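Local coordinates for hypothetical protein TA0175 (Thermoplasma acidophilum, PDB 1L6R) that dephosphorylates 2-phosphoglycolate to glycolate as a magnesium-dependent homodimeric phosphatase of the HAD-like superfamily, and less efficiently releases phosphate from inorganic pyrophosphate, at residues 29-32 / 33-37; 214-217 / 218-222. The protein carries 1 engineered substitution. One frame throughout, in Å; residues are numbered along the deposited sequence.

Interaction 1: 29-32 / 33-37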
loop_
_atom_site.group_PDB
_atom_site.type_symbol
_atom_site.label_atom_id
_atom_site.label_comp_id
_atom_site.label_asym_id
_atom_site.label_seq_id
_atom_site.Cartn_x
_atom_site.Cartn_y
_atom_site.Cartn_z
ATOM N N GLU A 29 7.423 3.186 29.631
ATOM C CA GLU A 29 8.478 2.389 30.250
ATOM C C GLU A 29 8.814 1.155 29.416
ATOM O O GLU A 29 9.972 0.748 29.367
ATOM C CB GLU A 29 8.103 1.987 31.676
ATOM C CG GLU A 29 7.948 3.173 32.656
ATOM C CD GLU A 29 9.224 4.016 32.851
ATOM O OE1 GLU A 29 10.317 3.633 32.372
ATOM O OE2 GLU A 29 9.134 5.081 33.508
ATOM N N SER A 30 7.819 0.567 28.748
ATOM C CA SER A 30 8.086 -0.598 27.901
ATOM C C SER A 30 8.996 -0.179 26.749
ATOM O O SER A 30 9.935 -0.884 26.380
ATOM C CB SER A 30 6.780 -1.173 27.344
ATOM O OG SER A 30 5.959 -1.673 28.382
ATOM N N ILE A 31 8.706 0.981 26.169
ATOM C CA ILE A 31 9.525 1.474 25.074
ATOM C C ILE A 31 10.960 1.723 25.548
ATOM O O ILE A 31 11.911 1.298 24.899
ATOM C CB ILE A 31 8.922 2.772 24.488
ATOM C CG1 ILE A 31 7.683 2.426 23.653
ATOM C CG2 ILE A 31 9.962 3.515 23.637
ATOM C CD1 ILE A 31 6.858 3.637 23.259
ATOM N N ARG A 32 11.119 2.400 26.679
ATOM C CA ARG A 32 12.466 2.671 27.174
ATOM C C ARG A 32 13.211 1.384 27.505
ATOM O O ARG A 32 14.404 1.286 27.239
ATOM C CB ARG A 32 12.415 3.585 28.398
ATOM C CG ARG A 32 11.930 4.989 28.058
ATOM C CD ARG A 32 11.766 5.828 29.309
ATOM N NE ARG A 32 11.272 7.168 28.989
ATOM C CZ ARG A 32 10.841 8.041 29.894
ATOM N NH1 ARG A 32 10.845 7.722 31.185
ATOM N NH2 ARG A 32 10.388 9.229 29.507
ATOM N N SER A 33 12.510 0.404 28.069
ATOM C CA SER A 33 13.137 -0.872 28.403
ATOM C C SER A 33 13.620 -1.565 27.130
ATOM O O SER A 33 14.766 -2.008 27.055
ATOM C CB SER A 33 12.153 -1.778 29.145
ATOM O OG SER A 33 11.876 -1.289 30.449
ATOM N N ALA A 34 12.757 -1.645 26.120
ATOM C CA ALA A 34 13.133 -2.296 24.869
ATOM C C ALA A 34 14.284 -1.571 24.179
ATOM O O ALA A 34 15.186 -2.207 23.633
ATOM C CB ALA A 34 11.931 -2.388 23.936
ATOM N N GLU A 35 14.260 -0.240 24.196
ATOM C CA GLU A 35 15.333 0.526 23.569
ATOM C C GLU A 35 16.663 0.267 24.264
ATOM O O GLU A 35 17.693 0.157 23.603
ATOM C CB GLU A 35 15.006 2.024 23.584
ATOM C CG GLU A 35 13.808 2.367 22.715
ATOM C CD GLU A 35 13.524 3.853 22.708
ATOM O OE1 GLU A 35 13.700 4.480 23.774
ATOM O OE2 GLU A 35 13.123 4.402 21.656
ATOM N N LYS A 36 16.646 0.154 25.591
ATOM C CA LYS A 36 17.887 -0.118 26.314
ATOM C C LYS A 36 18.459 -1.469 25.887
ATOM O O LYS A 36 19.678 -1.665 25.909
ATOM C CB LYS A 36 17.660 -0.112 27.830
ATOM C CG LYS A 36 17.589 1.279 28.440
ATOM C CD LYS A 36 17.821 1.248 29.947
ATOM C CE LYS A 36 16.849 0.320 30.650
ATOM N NZ LYS A 36 16.928 0.447 32.133
ATOM N N LYS A 37 17.583 -2.396 25.504
ATOM C CA LYS A 37 18.011 -3.724 25.067
ATOM C C LYS A 37 18.407 -3.758 23.594
ATOM O O LYS A 37 18.736 -4.820 23.059
ATOM C CB LYS A 37 16.913 -4.760 25.328
ATOM C CG LYS A 37 16.771 -5.175 26.787
ATOM C CD LYS A 37 16.524 -3.969 27.664
ATOM C CE LYS A 37 16.145 -4.346 29.077
ATOM N NZ LYS A 37 15.781 -3.119 29.832
#
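Ile-31 and Glu-35 meet along the closing turns of an alpha helix, residues 25-36, which follows the nucleophile-bearing strand 7-11 in the Rossmann-like core of this HAD hydrolase and leads into strand 40-44. Four successive i to i+4 backbone hydrogen bonds, that from Glu-35 N to Ile-31 O 2.9 Å long, join 29-32 to 33-37. The side chains of Ile-31 and Glu-35 lie side by side and point the same way. With Glu-35 CG anti to the carbonyl carbon (chi1 -66°), the extended chain passes beside Ile-31, and its CD comes 3.7 Å from Ile-31 CG2. The methyl thus lies against the carboxylate, whose OE2 accepts from the backbone N of Asn-62. Replacing Glu-35 by alanine removes the carboxylate, which is likely to leave the Asn-62 amide without this acceptor and the Ile-31 CG2 methyl without its cover on that side. Arg-32 extends toward the end of helix 49-60, its NE donating to Leu-59 O; its NH1 makes a long salt bridge with Glu-29 OE2 (3.9 Å). At the helix end, Ser-33 O takes two bonds from Lys-37, from opposite faces of its carbonyl plane: one from the backbone N, the other from NZ at 3.2 Å.

Interaction 2: 214-217 / 218-222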
loop_
_atom_site.group_PDB
_atom_site.type_symbol
_atom_site.label_atom_id
_atom_site.label_comp_id
_atom_site.label_asym_id
_atom_site.label_seq_id
_atom_site.Cartn_x
_atom_site.Cartn_y
_atom_site.Cartn_z
ATOM N N GLY A 214 -2.313 0.965 25.588
ATOM C CA GLY A 214 -0.919 1.115 25.947
ATOM C C GLY A 214 -0.326 -0.096 26.624
ATOM O O GLY A 214 0.880 -0.313 26.566
ATOM N N GLU A 215 -1.176 -0.898 27.258
ATOM C CA GLU A 215 -0.691 -2.081 27.953
ATOM C C GLU A 215 -0.298 -3.206 27.009
ATOM O O GLU A 215 0.332 -4.178 27.425
ATOM C CB GLU A 215 -1.725 -2.553 28.984
ATOM C CG GLU A 215 -1.887 -1.537 30.106
ATOM C CD GLU A 215 -2.551 -2.087 31.348
ATOM O OE1 GLU A 215 -2.733 -1.299 32.301
ATOM O OE2 GLU A 215 -2.881 -3.292 31.376
ATOM N N GLU A 216 -0.640 -3.074 25.731
ATOM C CA GLU A 216 -0.259 -4.103 24.771
ATOM C C GLU A 216 1.222 -3.986 24.411
ATOM O O GLU A 216 1.843 -4.963 24.002
ATOM C CB GLU A 216 -1.095 -4.007 23.477
ATOM C CG GLU A 216 -0.801 -2.804 22.576
ATOM C CD GLU A 216 -1.709 -1.631 22.863
ATOM O OE1 GLU A 216 -1.987 -1.365 24.048
ATOM O OE2 GLU A 216 -2.137 -0.963 21.887
ATOM N N ILE A 217 1.800 -2.800 24.583
ATOM C CA ILE A 217 3.195 -2.610 24.206
ATOM C C ILE A 217 4.139 -3.548 24.954
ATOM O O ILE A 217 4.956 -4.241 24.334
ATOM C CB ILE A 217 3.621 -1.135 24.402
ATOM C CG1 ILE A 217 2.684 -0.213 23.598
ATOM C CG2 ILE A 217 5.065 -0.953 23.981
ATOM C CD1 ILE A 217 2.610 -0.523 22.104
ATOM N N GLY A 218 3.998 -3.589 26.276
ATOM C CA GLY A 218 4.838 -4.458 27.076
ATOM C C GLY A 218 4.650 -5.925 26.736
ATOM O O GLY A 218 5.628 -6.666 26.600
ATOM N N GLN A 219 3.405 -6.367 26.585
ATOM C CA GLN A 219 3.186 -7.779 26.269
ATOM C C GLN A 219 3.713 -8.142 24.885
ATOM O O GLN A 219 4.248 -9.231 24.686
ATOM C CB GLN A 219 1.710 -8.149 26.370
ATOM C CG GLN A 219 1.507 -9.663 26.248
ATOM C CD GLN A 219 0.059 -10.073 26.186
ATOM O OE1 GLN A 219 -0.727 -9.498 25.438
ATOM N NE2 GLN A 219 -0.302 -11.096 26.955
ATOM N N ILE A 220 3.548 -7.233 23.927
ATOM C CA ILE A 220 4.034 -7.457 22.572
ATOM C C ILE A 220 5.555 -7.574 22.579
ATOM O O ILE A 220 6.108 -8.503 22.000
ATOM C CB ILE A 220 3.599 -6.304 21.625
ATOM C CG1 ILE A 220 2.097 -6.398 21.356
ATOM C CG2 ILE A 220 4.387 -6.354 20.327
ATOM C CD1 ILE A 220 1.535 -5.149 20.692
ATOM N N PHE A 221 6.229 -6.634 23.238
ATOM C CA PHE A 221 7.687 -6.665 23.293
ATOM C C PHE A 221 8.179 -7.947 23.971
ATOM O O PHE A 221 9.136 -8.569 23.504
ATOM C CB PHE A 221 8.226 -5.430 24.037
ATOM C CG PHE A 221 8.149 -4.142 23.238
ATOM C CD1 PHE A 221 7.884 -4.149 21.868
ATOM C CD2 PHE A 221 8.387 -2.919 23.863
ATOM C CE1 PHE A 221 7.857 -2.955 21.128
ATOM C CE2 PHE A 221 8.365 -1.714 23.134
ATOM C CZ PHE A 221 8.102 -1.734 21.769
ATOM N N LYS A 222 7.523 -8.342 25.056
ATOM C CA LYS A 222 7.914 -9.567 25.760
ATOM C C LYS A 222 7.739 -10.767 24.845
ATOM O O LYS A 222 8.600 -11.644 24.784
ATOM C CB LYS A 222 7.067 -9.768 27.013
ATOM C CG LYS A 222 7.386 -8.805 28.139
ATOM C CD LYS A 222 6.478 -9.048 29.332
ATOM C CE LYS A 222 6.803 -8.096 30.470
ATOM N NZ LYS A 222 6.691 -6.675 30.042
HETATM O O HOH W 1 3.050 -1.508 27.968
#
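Ile-217 and Phe-221, one turn apart in helix 215-223, make the main apolar contact. Their side chains run side by side, and Ile-217 CG2 sits over one face of the phenyl ring in a CH-pi contact, 3.9 Å from the centroid of Phe-221 and 29° off the ring normal. The methyl is displaced from the centroid toward CE2, its nearest ring atom at 3.5 Å; CG2 lies anti to the backbone N of Ile-217, which turns it along the helix toward the ring. A second apolar pair follows the same spacing: Ile-220 CD1 packs 3.8 Å from Glu-216 CG, on the aliphatic part of the glutamate.

Among the backbone bonds, Ile-220 N donates to Glu-216 O at 2.8 Å and Phe-221 N to Ile-217 O at 2.9 Å. A water bridges the first turn, donating a hydrogen bond to Gly-214 O and accepting one from Gly-218 N, each at 2.8 Å.

The polar contact of the side chains is local. Glu-216 CG stands between its backbone N and carbonyl carbon (chi1 71°), and the bend at chi2 folds the carboxylate back over the helix start, where OE1 accepts from Gly-214 N at 2.8 Å, on its syn side but 25° out of the carboxylate plane. Glu-215 points elsewhere, to a salt bridge with Lys-26.

Ile-217, Ile-220 and Phe-221 all touch strand 172-175, so this is the amphipathic C-terminal helix laid on the central sheet of a HAD Rossmann-like core, with the side chain of Glu-216 about 6 Å from a bound calcium ion.

Interactions 1 and 2 belong to two neighbouring helices, 25-36 and 215-223, far apart in sequence but packed together. Ser-30 and Ala-34 of the first meet Ile-217, Gly-218 and Phe-221 of the second: Ser-30 OG, hydrogen-bonded to Lys-26 O, lies 3.3 Å from Gly-218 CA, and Ala-34 CB 3.6 Å from Phe-221 CD2. The small side chains of Ser-30 and Ala-34, and the lack of one at Gly-218, are consistent with this close approach. Interaction 2 is the more buried, its apolar side chains reaching the central sheet and its start lying near the metal site. Interaction 1 is more peripheral and richer in charge, with Arg-32 and Glu-35 bonded to backbone groups of the segment 58-62 and lysines at the helix end.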